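Local structure of bradyzoite pseudokinase 1 (Toxoplasma gondii, 6M7Z) at residues H143-V148 and Q263-L268; D233-G238 and G282-I287; A240-V245 and K271-M276; E267-L272 and D293-G298. The protein is a divergent pseudokinase of the kinase fold that lacks the glycine-rich loop and probably belongs to a family regulating membrane ultrastructure of the parasitophorous vacuole. All blocks are in the same frame, centred on the assembly; numbering follows the deposited sequence.

All four contacts belong to the helical C-lobe of the kinase fold. Helix 263-276 runs through three of them: contact 1 uses its N-terminal part, contact 4 its middle and contact 3 its C-terminal part. Contacts 1 and 4 have centres 8 Å apart and share Glu267 and Leu268. Contact 3 lies 10 Å from contact 4, centre to centre, and two salt bridges join them, Arg242 to Asp270 and Lys275 to Asp293. Contact 2 continues along helix 230-248, its centre 10 Å from that of contact 3 and 19 Å from that of contact 1. It reaches the segment corresponding to the catalytic loop, where Asp233 accepts from the backbone N of His167 and Arg168.

Contact 1 of 4, residues H143-V148 and Q263-L268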
loop_
_atom_site.group_PDB
_atom_site.type_symbol
_atom_site.label_atom_id
_atom_site.label_comp_id
_atom_site.label_asym_id
_atom_site.label_seq_id
_atom_site.Cartn_x
_atom_site.Cartn_y
_atom_site.Cartn_z
ATOM N N HIS A 143 -2.772 -0.493 19.754
ATOM C CA HIS A 143 -2.123 0.678 20.343
ATOM C C HIS A 143 -0.644 0.578 19.996
ATOM O O HIS A 143 0.130 -0.070 20.687
ATOM C CB HIS A 143 -2.418 0.808 21.850
ATOM C CG HIS A 143 -3.869 0.938 22.192
ATOM N ND1 HIS A 143 -4.616 -0.163 22.548
ATOM C CD2 HIS A 143 -4.735 1.981 22.156
ATOM C CE1 HIS A 143 -5.870 0.194 22.748
ATOM N NE2 HIS A 143 -5.975 1.496 22.487
ATOM N N PRO A 144 -0.210 1.183 18.873
ATOM C CA PRO A 144 1.165 1.038 18.405
ATOM C C PRO A 144 2.137 2.005 19.094
ATOM O O PRO A 144 1.722 2.983 19.744
ATOM C CB PRO A 144 1.051 1.454 16.939
ATOM C CG PRO A 144 -0.010 2.540 16.972
ATOM C CD PRO A 144 -1.007 2.066 18.012
ATOM N N ASP A 145 3.429 1.729 18.922
ATOM C CA ASP A 145 4.479 2.691 19.164
ATOM C C ASP A 145 4.374 3.761 18.060
ATOM O O ASP A 145 4.666 3.504 16.888
ATOM C CB ASP A 145 5.829 1.967 19.215
ATOM C CG ASP A 145 7.023 2.837 19.539
ATOM O OD1 ASP A 145 6.967 4.038 19.247
ATOM O OD2 ASP A 145 8.015 2.288 20.075
ATOM N N VAL A 146 3.938 4.962 18.454
ATOM C CA VAL A 146 3.676 6.077 17.545
ATOM C C VAL A 146 4.964 6.480 16.809
ATOM O O VAL A 146 4.951 6.790 15.618
ATOM C CB VAL A 146 3.074 7.263 18.312
ATOM C CG1 VAL A 146 3.023 8.529 17.477
ATOM C CG2 VAL A 146 1.686 6.915 18.816
ATOM N N GLN A 147 6.071 6.515 17.546
ATOM C CA GLN A 147 7.346 6.960 17.018
ATOM C C GLN A 147 7.771 6.045 15.858
ATOM O O GLN A 147 8.178 6.516 14.799
ATOM C CB GLN A 147 8.379 6.954 18.146
ATOM C CG GLN A 147 9.758 7.417 17.717
ATOM C CD GLN A 147 10.838 7.026 18.694
ATOM O OE1 GLN A 147 10.729 6.030 19.412
ATOM N NE2 GLN A 147 11.879 7.838 18.743
ATOM N N VAL A 148 7.661 4.735 16.080
ATOM C CA VAL A 148 8.150 3.737 15.135
ATOM C C VAL A 148 7.203 3.660 13.933
ATOM O O VAL A 148 7.664 3.488 12.804
ATOM C CB VAL A 148 8.329 2.364 15.814
ATOM C CG1 VAL A 148 8.715 1.281 14.809
ATOM C CG2 VAL A 148 9.363 2.439 16.934
ATOM N N GLN A 263 2.527 9.782 25.367
ATOM C CA GLN A 263 2.015 11.132 25.220
ATOM C C GLN A 263 3.078 12.084 24.631
ATOM O O GLN A 263 2.745 13.001 23.864
ATOM C CB GLN A 263 1.478 11.651 26.557
ATOM C CG GLN A 263 0.609 12.899 26.428
ATOM C CD GLN A 263 -0.634 12.670 25.595
ATOM O OE1 GLN A 263 -1.228 11.582 25.596
ATOM N NE2 GLN A 263 -1.039 13.704 24.867
ATOM N N ASP A 264 4.352 11.880 24.981
ATOM C CA ASP A 264 5.427 12.766 24.505
ATOM C C ASP A 264 5.673 12.525 23.003
ATOM O O ASP A 264 5.991 13.472 22.261
ATOM C CB ASP A 264 6.689 12.646 25.375
ATOM C CG ASP A 264 7.428 11.318 25.300
ATOM O OD1 ASP A 264 6.755 10.260 25.256
ATOM O OD2 ASP A 264 8.678 11.351 25.302
ATOM N N HIS A 265 5.529 11.274 22.548
ATOM C CA HIS A 265 5.610 10.943 21.108
ATOM C C HIS A 265 4.499 11.659 20.332
ATOM O O HIS A 265 4.752 12.201 19.264
ATOM C CB HIS A 265 5.545 9.421 20.878
ATOM C CG HIS A 265 6.800 8.674 21.205
ATOM N ND1 HIS A 265 6.833 7.290 21.252
ATOM C CD2 HIS A 265 8.032 9.096 21.566
ATOM C CE1 HIS A 265 8.047 6.894 21.583
ATOM N NE2 HIS A 265 8.804 7.983 21.782
ATOM N N LEU A 266 3.275 11.655 20.879
ATOM C CA LEU A 266 2.102 12.264 20.225
ATOM C C LEU A 266 2.306 13.774 20.045
ATOM O O LEU A 266 1.979 14.315 18.984
ATOM C CB LEU A 266 0.832 11.994 21.036
ATOM C CG LEU A 266 0.236 10.598 20.898
ATOM C CD1 LEU A 266 -0.894 10.371 21.898
ATOM C CD2 LEU A 266 -0.255 10.357 19.482
ATOM N N GLU A 267 2.833 14.438 21.077
ATOM C CA GLU A 267 3.023 15.885 21.047
ATOM C C GLU A 267 4.070 16.220 19.972
ATOM O O GLU A 267 3.892 17.163 19.191
ATOM C CB GLU A 267 3.387 16.430 22.432
ATOM C CG GLU A 267 2.254 16.312 23.444
ATOM C CD GLU A 267 2.611 16.591 24.901
ATOM O OE1 GLU A 267 3.423 17.498 25.153
ATOM O OE2 GLU A 267 2.071 15.890 25.797
ATOM N N LEU A 268 5.134 15.415 19.907
ATOM C CA LEU A 268 6.206 15.613 18.926
ATOM C C LEU A 268 5.682 15.364 17.499
ATOM O O LEU A 268 6.003 16.125 16.581
ATOM C CB LEU A 268 7.385 14.692 19.256
ATOM C CG LEU A 268 8.213 15.093 20.481
ATOM C CD1 LEU A 268 9.286 14.049 20.765
ATOM C CD2 LEU A 268 8.831 16.487 20.321
#
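Gln147 and His265 meet through two first torsions: in His265 CG stands anti to the carbonyl carbon (chi1 -76°), which brings the ring under Gln147 CB, and in Gln147 CG stands anti to the backbone N (chi1 -179°), starting the extended chain that carries its amide past the ring. Gln147 CB sits over one face of the imidazole, offset toward the rim, at 3.5 Å from the ring centroid of His265, which makes this a CH-pi contact. Farther out the glutamine follows the same ring, and its OE1 comes to 3.6 Å from His265 NE2 with the amide tilted against the imidazole. The amide nitrogen is used elsewhere, since Gln147 NE2 bonds Leu295 O; that bond should limit how the amide can turn above the histidine.

Asp145 flanks the ring too. Its carboxylate is nearly parallel to the imidazole, yet Asp145 OD1 stays 3.8 Å from His265 ND1, a proximity and not a bond. Asp145 is the N-cap residue of helix 146-161, and its OD1 accepts weakly from Val148 N at 3.3 Å and from Gln147 N at 3.1 Å.

Beside this polar group is a hydrophobic one. Val146 CG2 touches Leu266 CD2 at 4.0 Å, the two side chains crossing at about a right angle, while Val146 CB packs on His265 CB. Helix 230-248 closes this side, with Leu248 touching both Val146 and Leu266, so the N-terminal ends of helices 146-161 and 263-276 come together beside the last turn of helix 230-248.

Contact 2 of 4, residues D233-G238 and G282-I287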
loop_
_atom_site.group_PDB
_atom_site.type_symbol
_atom_site.label_atom_id
_atom_site.label_comp_id
_atom_site.label_asym_id
_atom_site.label_seq_id
_atom_site.Cartn_x
_atom_site.Cartn_y
_atom_site.Cartn_z
ATOM N N ASP A 233 3.161 14.968 -1.624
ATOM C CA ASP A 233 3.196 13.707 -0.848
ATOM C C ASP A 233 3.515 14.013 0.626
ATOM O O ASP A 233 2.924 13.388 1.515
ATOM C CB ASP A 233 4.163 12.680 -1.439
ATOM C CG ASP A 233 3.575 11.797 -2.543
ATOM O OD1 ASP A 233 2.347 11.932 -2.844
ATOM O OD2 ASP A 233 4.345 10.951 -3.089
ATOM N N VAL A 234 4.409 14.984 0.885
ATOM C CA VAL A 234 4.737 15.385 2.269
ATOM C C VAL A 234 3.479 15.938 2.952
ATOM O O VAL A 234 3.209 15.606 4.096
ATOM C CB VAL A 234 5.886 16.417 2.327
ATOM C CG1 VAL A 234 5.970 17.103 3.690
ATOM C CG2 VAL A 234 7.222 15.809 1.949
ATOM N N TYR A 235 2.748 16.807 2.251
ATOM C CA TYR A 235 1.498 17.370 2.760
ATOM C C TYR A 235 0.541 16.228 3.161
ATOM O O TYR A 235 0.054 16.189 4.292
ATOM C CB TYR A 235 0.860 18.317 1.732
ATOM C CG TYR A 235 -0.451 18.897 2.201
ATOM C CD1 TYR A 235 -0.498 20.071 2.936
ATOM C CD2 TYR A 235 -1.650 18.241 1.955
ATOM C CE1 TYR A 235 -1.700 20.592 3.391
ATOM C CE2 TYR A 235 -2.852 18.741 2.414
ATOM C CZ TYR A 235 -2.880 19.911 3.148
ATOM O OH TYR A 235 -4.077 20.375 3.610
ATOM N N SER A 236 0.299 15.296 2.233
ATOM C CA SER A 236 -0.663 14.190 2.431
ATOM C C SER A 236 -0.256 13.323 3.623
ATOM O O SER A 236 -1.102 12.880 4.376
ATOM C CB SER A 236 -0.789 13.328 1.190
ATOM O OG SER A 236 -1.312 14.076 0.106
ATOM N N LEU A 237 1.041 13.052 3.761
ATOM C CA LEU A 237 1.525 12.219 4.844
ATOM C C LEU A 237 1.371 12.986 6.166
ATOM O O LEU A 237 1.105 12.392 7.223
ATOM C CB LEU A 237 2.980 11.830 4.590
ATOM C CG LEU A 237 3.591 10.948 5.675
ATOM C CD1 LEU A 237 2.875 9.607 5.740
ATOM C CD2 LEU A 237 5.070 10.745 5.432
ATOM N N GLY A 238 1.549 14.309 6.102
ATOM C CA GLY A 238 1.300 15.196 7.225
ATOM C C GLY A 238 -0.136 15.095 7.705
ATOM O O GLY A 238 -0.377 14.940 8.904
ATOM N N GLY A 282 7.006 25.299 -0.333
ATOM C CA GLY A 282 8.376 25.687 -0.020
ATOM C C GLY A 282 8.677 25.667 1.477
ATOM O O GLY A 282 9.843 25.507 1.863
ATOM N N ASN A 283 7.642 25.824 2.316
ATOM C CA ASN A 283 7.790 25.844 3.783
ATOM C C ASN A 283 7.696 24.431 4.384
ATOM O O ASN A 283 7.883 24.270 5.594
ATOM C CB ASN A 283 6.748 26.753 4.439
ATOM C CG ASN A 283 7.010 28.223 4.193
ATOM O OD1 ASN A 283 6.076 29.014 4.148
ATOM N ND2 ASN A 283 8.270 28.604 4.051
ATOM N N ARG A 284 7.410 23.417 3.562
ATOM C CA ARG A 284 7.326 22.055 4.053
ATOM C C ARG A 284 8.711 21.424 4.024
ATOM O O ARG A 284 9.414 21.534 3.024
ATOM C CB ARG A 284 6.393 21.195 3.195
ATOM C CG ARG A 284 4.942 21.638 3.198
ATOM C CD ARG A 284 4.154 20.929 2.106
ATOM N NE ARG A 284 2.977 21.699 1.733
ATOM C CZ ARG A 284 2.324 21.570 0.589
ATOM N NH1 ARG A 284 2.673 20.635 -0.277
ATOM N NH2 ARG A 284 1.331 22.396 0.314
ATOM N N PRO A 285 9.093 20.655 5.062
ATOM C CA PRO A 285 10.365 19.939 5.055
ATOM C C PRO A 285 10.436 18.854 3.971
ATOM O O PRO A 285 9.412 18.313 3.562
ATOM C CB PRO A 285 10.408 19.284 6.444
ATOM C CG PRO A 285 8.956 19.132 6.819
ATOM C CD PRO A 285 8.293 20.374 6.267
ATOM N N THR A 286 11.659 18.544 3.538
ATOM C CA THR A 286 11.935 17.383 2.688
ATOM C C THR A 286 11.880 16.115 3.547
ATOM O O THR A 286 11.893 16.186 4.787
ATOM C CB THR A 286 13.319 17.480 2.032
ATOM O OG1 THR A 286 14.277 17.332 3.082
ATOM C CG2 THR A 286 13.550 18.783 1.296
ATOM N N ILE A 287 11.871 14.962 2.875
ATOM C CA ILE A 287 11.905 13.655 3.535
ATOM C C ILE A 287 13.149 13.588 4.434
ATOM O O ILE A 287 13.058 13.123 5.571
ATOM C CB ILE A 287 11.894 12.504 2.506
ATOM C CG1 ILE A 287 10.642 12.519 1.624
ATOM C CG2 ILE A 287 12.090 11.161 3.202
ATOM C CD1 ILE A 287 9.364 12.211 2.369
#
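Val234 and Ile287 supply the purely apolar part, with Val234 CG2 4.2 Å from Ile287 CD1. The other methyl, Val234 CG1, lies 4.1 Å from Arg284 CB, and both methyls come to 3.7 Å from Pro285 O, so the valine packs against backbone as well as side chains.

A second kind of contact joins Tyr235 to the arginine head. Arg284 runs extended from CG to NE, and Tyr235 CB lies over one face of its guanidinium, 3.6 Å from Arg284 NH1. The phenol ring itself is turned 51° from the guanidinium plane, so the two flat groups do not stack. Arg284 probably corresponds to the arginine that canonical kinases usually pair with the glutamate of the APE motif.

The polar bonds lead outward. Arg284 NE donates to Glu278 O and NH2 weakly to Glu279 O. Thr286 OG1 caps helix 287-291 through Glu289 N. On the helix, Asp233 OD1 and OD2 receive Arg168 N and His167 N, the link from this helix to the catalytic loop familiar in kinases.

The two segments thus meet by van der Waals contact, Pro285 O and the guanidinium face included, while the carbonyls of Glu278 and, weakly, Glu279 hold the arginine head in place beneath Tyr235 CB.

Contact 3 of 4, residues A240-V245 and K271-M276. With EDO (1,2-ethanediol), chain G.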
loop_
_atom_site.group_PDB
_atom_site.type_symbol
_atom_site.label_atom_id
_atom_site.label_comp_id
_atom_site.label_asym_id
_atom_site.label_seq_id
_atom_site.Cartn_x
_atom_site.Cartn_y
_atom_site.Cartn_z
ATOM N N ALA A 240 -2.069 12.597 7.226
ATOM C CA ALA A 240 -2.234 11.263 7.795
ATOM C C ALA A 240 -1.726 11.229 9.246
ATOM O O ALA A 240 -2.306 10.557 10.099
ATOM C CB ALA A 240 -1.547 10.240 6.918
ATOM N N PHE A 241 -0.632 11.938 9.514
ATOM C CA PHE A 241 -0.076 12.019 10.859
ATOM C C PHE A 241 -1.042 12.760 11.783
ATOM O O PHE A 241 -1.257 12.344 12.930
ATOM C CB PHE A 241 1.295 12.692 10.852
ATOM C CG PHE A 241 2.429 11.837 10.339
ATOM C CD1 PHE A 241 2.334 10.464 10.273
ATOM C CD2 PHE A 241 3.623 12.430 9.952
ATOM C CE1 PHE A 241 3.368 9.712 9.756
ATOM C CE2 PHE A 241 4.672 11.669 9.460
ATOM C CZ PHE A 241 4.538 10.312 9.373
ATOM N N ARG A 242 -1.642 13.834 11.269
ATOM C CA ARG A 242 -2.637 14.577 12.017
ATOM C C ARG A 242 -3.806 13.642 12.363
ATOM O O ARG A 242 -4.295 13.652 13.493
ATOM C CB ARG A 242 -3.084 15.808 11.227
ATOM C CG ARG A 242 -4.128 16.654 11.933
ATOM C CD ARG A 242 -3.804 17.067 13.366
ATOM N NE ARG A 242 -2.563 17.827 13.487
ATOM C CZ ARG A 242 -2.410 19.102 13.108
ATOM N NH1 ARG A 242 -3.419 19.765 12.567
ATOM N NH2 ARG A 242 -1.231 19.688 13.243
ATOM N N ASN A 243 -4.232 12.834 11.384
ATOM C CA ASN A 243 -5.309 11.873 11.532
ATOM C C ASN A 243 -4.947 10.901 12.654
ATOM O O ASN A 243 -5.776 10.591 13.518
ATOM C CB ASN A 243 -5.610 11.204 10.187
ATOM C CG ASN A 243 -6.854 10.347 10.138
ATOM O OD1 ASN A 243 -7.549 10.164 11.131
ATOM N ND2 ASN A 243 -7.109 9.762 8.987
ATOM N N LEU A 244 -3.687 10.446 12.642
ATOM C CA LEU A 244 -3.166 9.491 13.609
ATOM C C LEU A 244 -3.243 10.085 15.031
ATOM O O LEU A 244 -3.758 9.439 15.960
ATOM C CB LEU A 244 -1.739 9.164 13.174
ATOM C CG LEU A 244 -0.940 8.113 13.933
ATOM C CD1 LEU A 244 -1.765 6.902 14.246
ATOM C CD2 LEU A 244 0.260 7.714 13.086
ATOM N N VAL A 245 -2.774 11.329 15.189
ATOM C CA VAL A 245 -2.794 12.020 16.474
ATOM C C VAL A 245 -4.242 12.213 16.970
ATOM O O VAL A 245 -4.523 12.042 18.157
ATOM C CB VAL A 245 -2.045 13.368 16.394
ATOM C CG1 VAL A 245 -2.303 14.228 17.618
ATOM C CG2 VAL A 245 -0.553 13.168 16.229
ATOM N N LYS A 271 3.612 18.310 16.281
ATOM C CA LYS A 271 4.486 19.429 15.873
ATOM C C LYS A 271 5.070 19.163 14.479
ATOM O O LYS A 271 5.124 20.083 13.657
ATOM C CB LYS A 271 5.619 19.656 16.886
ATOM C CG LYS A 271 5.202 20.495 18.094
ATOM C CD LYS A 271 6.114 20.481 19.296
ATOM C CE LYS A 271 5.339 20.818 20.560
ATOM N NZ LYS A 271 6.218 20.944 21.744
ATOM N N LEU A 272 5.512 17.920 14.242
ATOM C CA LEU A 272 6.077 17.512 12.951
ATOM C C LEU A 272 4.995 17.625 11.860
ATOM O O LEU A 272 5.254 18.144 10.759
ATOM C CB LEU A 272 6.660 16.094 13.056
ATOM C CG LEU A 272 7.046 15.427 11.731
ATOM C CD1 LEU A 272 8.102 16.249 11.001
ATOM C CD2 LEU A 272 7.517 13.983 11.929
ATOM N N SER A 273 3.778 17.164 12.170
ATOM C CA SER A 273 2.706 17.170 11.182
ATOM C C SER A 273 2.334 18.613 10.812
ATOM O O SER A 273 2.024 18.872 9.654
ATOM C CB SER A 273 1.520 16.367 11.630
ATOM O OG SER A 273 0.755 17.070 12.587
ATOM N N GLN A 274 2.413 19.547 11.777
ATOM C CA GLN A 274 2.088 20.966 11.530
ATOM C C GLN A 274 3.078 21.567 10.512
ATOM O O GLN A 274 2.700 22.407 9.689
ATOM C CB GLN A 274 2.052 21.756 12.843
ATOM C CG GLN A 274 1.300 23.083 12.764
ATOM C CD GLN A 274 -0.180 22.972 12.452
ATOM O OE1 GLN A 274 -0.955 22.334 13.164
ATOM N NE2 GLN A 274 -0.600 23.635 11.386
ATOM N N LYS A 275 4.346 21.131 10.546
ATOM C CA LYS A 275 5.344 21.580 9.563
ATOM C C LYS A 275 4.995 21.032 8.176
ATOM O O LYS A 275 5.136 21.744 7.163
ATOM C CB LYS A 275 6.753 21.131 9.958
ATOM C CG LYS A 275 7.309 21.792 11.203
ATOM C CD LYS A 275 8.598 21.141 11.703
ATOM C CE LYS A 275 8.860 21.351 13.187
ATOM N NZ LYS A 275 9.267 20.101 13.892
ATOM N N MET A 276 4.545 19.765 8.142
ATOM C CA MET A 276 4.320 19.032 6.897
ATOM C C MET A 276 3.076 19.563 6.168
ATOM O O MET A 276 3.020 19.459 4.948
ATOM C CB MET A 276 4.184 17.532 7.175
ATOM C CG MET A 276 5.490 16.918 7.619
ATOM S SD MET A 276 5.375 15.244 8.296
ATOM C CE MET A 276 5.160 14.304 6.782
HETATM C C1 EDO G . -9.087 6.633 9.673
HETATM O O1 EDO G . -8.520 6.560 8.363
HETATM C C2 EDO G . -9.932 7.891 9.763
HETATM O O2 EDO G . -9.993 8.326 11.121
#
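Phe241 opens the contact, its CB packed 3.8 Å from Ser273 CB where the two helices come nearest. Its ring reaches on toward Met276, whose sulfur approaches the edge of the ring close to its plane, SD lying 3.7 Å from Phe241 CD2: a Met-aromatic contact. Leu272 CD2 adds a looser touch at Phe241 CE2, and Met153 and Val154 of helix 146-161 also pack on the phenylalanine.

Arg242 comes next and carries the polar half. Bends at chi2 (51°) and chi3 turn CD and then NE toward helix 263-276, and the guanidinium lies beside Ser273 and Gln274. Arg242 NH2 donates to Gln274 OE1 at 2.7 Å with an N-H...O angle of 157°; the oxygen lies in the guanidinium plane, but the donor stands above the amide plane. A weak bond runs from the same NH2 to Ser273 OG at 3.4 Å, a hydroxyl also bonded to Asp270 O. Asp270 in turn forms a salt bridge with Arg242 NE.

On another side of the helix, Asn243 OD1 accepts from O2 of an ethanediol, probably from the crystallisation liquor, at 3.1 Å.

Helices 240-245 and 271-276 are roughly antiparallel, at 149° and 8.9 Å between axes, the pairing of the αF and αH helices in the kinase C-lobe.

Contact 4 of 4, residues E267-L272 and D293-G298; sequences ELLDKL and DPLFEG
Leu295 pushes into a shallow hollow on helix 267-272, in the kinase C-lobe where the chain leaves helix 287-291 through an Asx turn and a short 3-10 segment. The knob is its isobutyl group, carried out by a CG anti to the backbone N (chi1 171°). Its two methyls divide the hollow between them: Leu295 CD1 settles on Leu268 CB at 4.1 Å, whereas CD2 goes deeper and meets Leu269 CD1 at 3.8 Å. Leu272, one turn further along the helix, forms the remaining wall, with Leu272 CD2 4.2 Å from Leu295 CD2.

Leu272 is itself a bump for two partners. Its CD2 methyl lies obliquely by the Phe296 ring, 3.9 Å from CE2 and about as far from CZ, the two side chains crossing near a right angle. Its other methyl, CD1, lies against the carboxylate of Asp293, 3.6 Å from OD2. Phe296 also touches Ala150 and Ala151 of helix 146-161, while Leu269 continues inward to Leu244 and Val245 of helix 230-248, so the leucine cluster lies among three helices.

The Asp293 carboxylate faces the Leu272 methyl and also makes two polar bonds. OD2 pairs with Lys275 NZ in a salt bridge, and OD1 closes the Asx turn, accepting from Leu295 N on its anti side at 3.1 Å with an N-H...O angle of 170°.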
loop_
_atom_site.group_PDB
_atom_site.type_symbol
_atom_site.label_atom_id
_atom_site.label_comp_id
_atom_site.label_asym_id
_atom_site.label_seq_id
_atom_site.Cartn_x
_atom_site.Cartn_y
_atom_site.Cartn_z
ATOM N N GLU A 267 2.833 14.438 21.077
ATOM C CA GLU A 267 3.023 15.885 21.047
ATOM C C GLU A 267 4.070 16.220 19.972
ATOM O O GLU A 267 3.892 17.163 19.191
ATOM C CB GLU A 267 3.387 16.430 22.432
ATOM C CG GLU A 267 2.254 16.312 23.444
ATOM C CD GLU A 267 2.611 16.591 24.901
ATOM O OE1 GLU A 267 3.423 17.498 25.153
ATOM O OE2 GLU A 267 2.071 15.890 25.797
ATOM N N LEU A 268 5.134 15.415 19.907
ATOM C CA LEU A 268 6.206 15.613 18.926
ATOM C C LEU A 268 5.682 15.364 17.499
ATOM O O LEU A 268 6.003 16.125 16.581
ATOM C CB LEU A 268 7.385 14.692 19.256
ATOM C CG LEU A 268 8.213 15.093 20.481
ATOM C CD1 LEU A 268 9.286 14.049 20.765
ATOM C CD2 LEU A 268 8.831 16.487 20.321
ATOM N N LEU A 269 4.860 14.317 17.313
ATOM C CA LEU A 269 4.302 14.014 16.001
ATOM C C LEU A 269 3.353 15.142 15.557
ATOM O O LEU A 269 3.349 15.525 14.383
ATOM C CB LEU A 269 3.576 12.670 16.039
ATOM C CG LEU A 269 3.033 12.185 14.691
ATOM C CD1 LEU A 269 4.106 12.216 13.612
ATOM C CD2 LEU A 269 2.453 10.789 14.796
ATOM N N ASP A 270 2.589 15.700 16.501
ATOM C CA ASP A 270 1.676 16.809 16.197
ATOM C C ASP A 270 2.462 18.018 15.662
ATOM O O ASP A 270 2.027 18.660 14.703
ATOM C CB ASP A 270 0.829 17.206 17.409
ATOM C CG ASP A 270 -0.621 17.536 17.073
ATOM O OD1 ASP A 270 -1.101 17.141 15.977
ATOM O OD2 ASP A 270 -1.287 18.136 17.931
ATOM N N LYS A 271 3.612 18.310 16.281
ATOM C CA LYS A 271 4.486 19.429 15.873
ATOM C C LYS A 271 5.070 19.163 14.479
ATOM O O LYS A 271 5.124 20.083 13.657
ATOM C CB LYS A 271 5.619 19.656 16.886
ATOM C CG LYS A 271 5.202 20.495 18.094
ATOM C CD LYS A 271 6.114 20.481 19.296
ATOM C CE LYS A 271 5.339 20.818 20.560
ATOM N NZ LYS A 271 6.218 20.944 21.744
ATOM N N LEU A 272 5.512 17.920 14.242
ATOM C CA LEU A 272 6.077 17.512 12.951
ATOM C C LEU A 272 4.995 17.625 11.860
ATOM O O LEU A 272 5.254 18.144 10.759
ATOM C CB LEU A 272 6.660 16.094 13.056
ATOM C CG LEU A 272 7.046 15.427 11.731
ATOM C CD1 LEU A 272 8.102 16.249 11.001
ATOM C CD2 LEU A 272 7.517 13.983 11.929
ATOM N N ASP A 293 14.033 14.786 12.356
ATOM C CA ASP A 293 13.183 15.443 13.347
ATOM C C ASP A 293 13.478 14.836 14.719
ATOM O O ASP A 293 13.822 13.653 14.818
ATOM C CB ASP A 293 11.699 15.354 12.961
ATOM C CG ASP A 293 10.760 16.166 13.844
ATOM O OD1 ASP A 293 10.326 15.636 14.886
ATOM O OD2 ASP A 293 10.478 17.340 13.491
ATOM N N PRO A 294 13.383 15.640 15.810
ATOM C CA PRO A 294 13.515 15.138 17.179
ATOM C C PRO A 294 12.769 13.835 17.509
ATOM O O PRO A 294 13.250 13.047 18.322
ATOM C CB PRO A 294 12.913 16.272 18.019
ATOM C CG PRO A 294 13.226 17.529 17.229
ATOM C CD PRO A 294 13.216 17.105 15.777
ATOM N N LEU A 295 11.602 13.627 16.887
ATOM C CA LEU A 295 10.757 12.463 17.172
ATOM C C LEU A 295 11.520 11.158 16.908
ATOM O O LEU A 295 11.274 10.175 17.593
ATOM C CB LEU A 295 9.493 12.536 16.306
ATOM C CG LEU A 295 8.602 11.293 16.307
ATOM C CD1 LEU A 295 8.100 11.006 17.724
ATOM C CD2 LEU A 295 7.440 11.473 15.342
ATOM N N PHE A 296 12.442 11.158 15.934
ATOM C CA PHE A 296 13.064 9.915 15.441
ATOM C C PHE A 296 14.495 9.707 15.962
ATOM O O PHE A 296 15.157 8.762 15.532
ATOM C CB PHE A 296 13.071 9.901 13.910
ATOM C CG PHE A 296 11.719 10.093 13.281
ATOM C CD1 PHE A 296 10.634 9.327 13.684
ATOM C CD2 PHE A 296 11.528 11.039 12.284
ATOM C CE1 PHE A 296 9.391 9.491 13.093
ATOM C CE2 PHE A 296 10.281 11.211 11.703
ATOM C CZ PHE A 296 9.221 10.427 12.102
ATOM N N GLU A 297 14.966 10.549 16.886
ATOM C CA GLU A 297 16.321 10.369 17.439
ATOM C C GLU A 297 16.380 9.070 18.254
ATOM O O GLU A 297 15.489 8.772 19.036
ATOM C CB GLU A 297 16.761 11.583 18.257
ATOM C CG GLU A 297 17.305 12.696 17.383
ATOM C CD GLU A 297 17.435 14.039 18.064
ATOM O OE1 GLU A 297 17.510 14.074 19.315
ATOM O OE2 GLU A 297 17.453 15.044 17.332
ATOM N N GLY A 298 17.451 8.307 18.025
ATOM C CA GLY A 298 17.673 7.007 18.647
ATOM C C GLY A 298 17.218 5.847 17.776
ATOM O O GLY A 298 17.472 4.693 18.125
#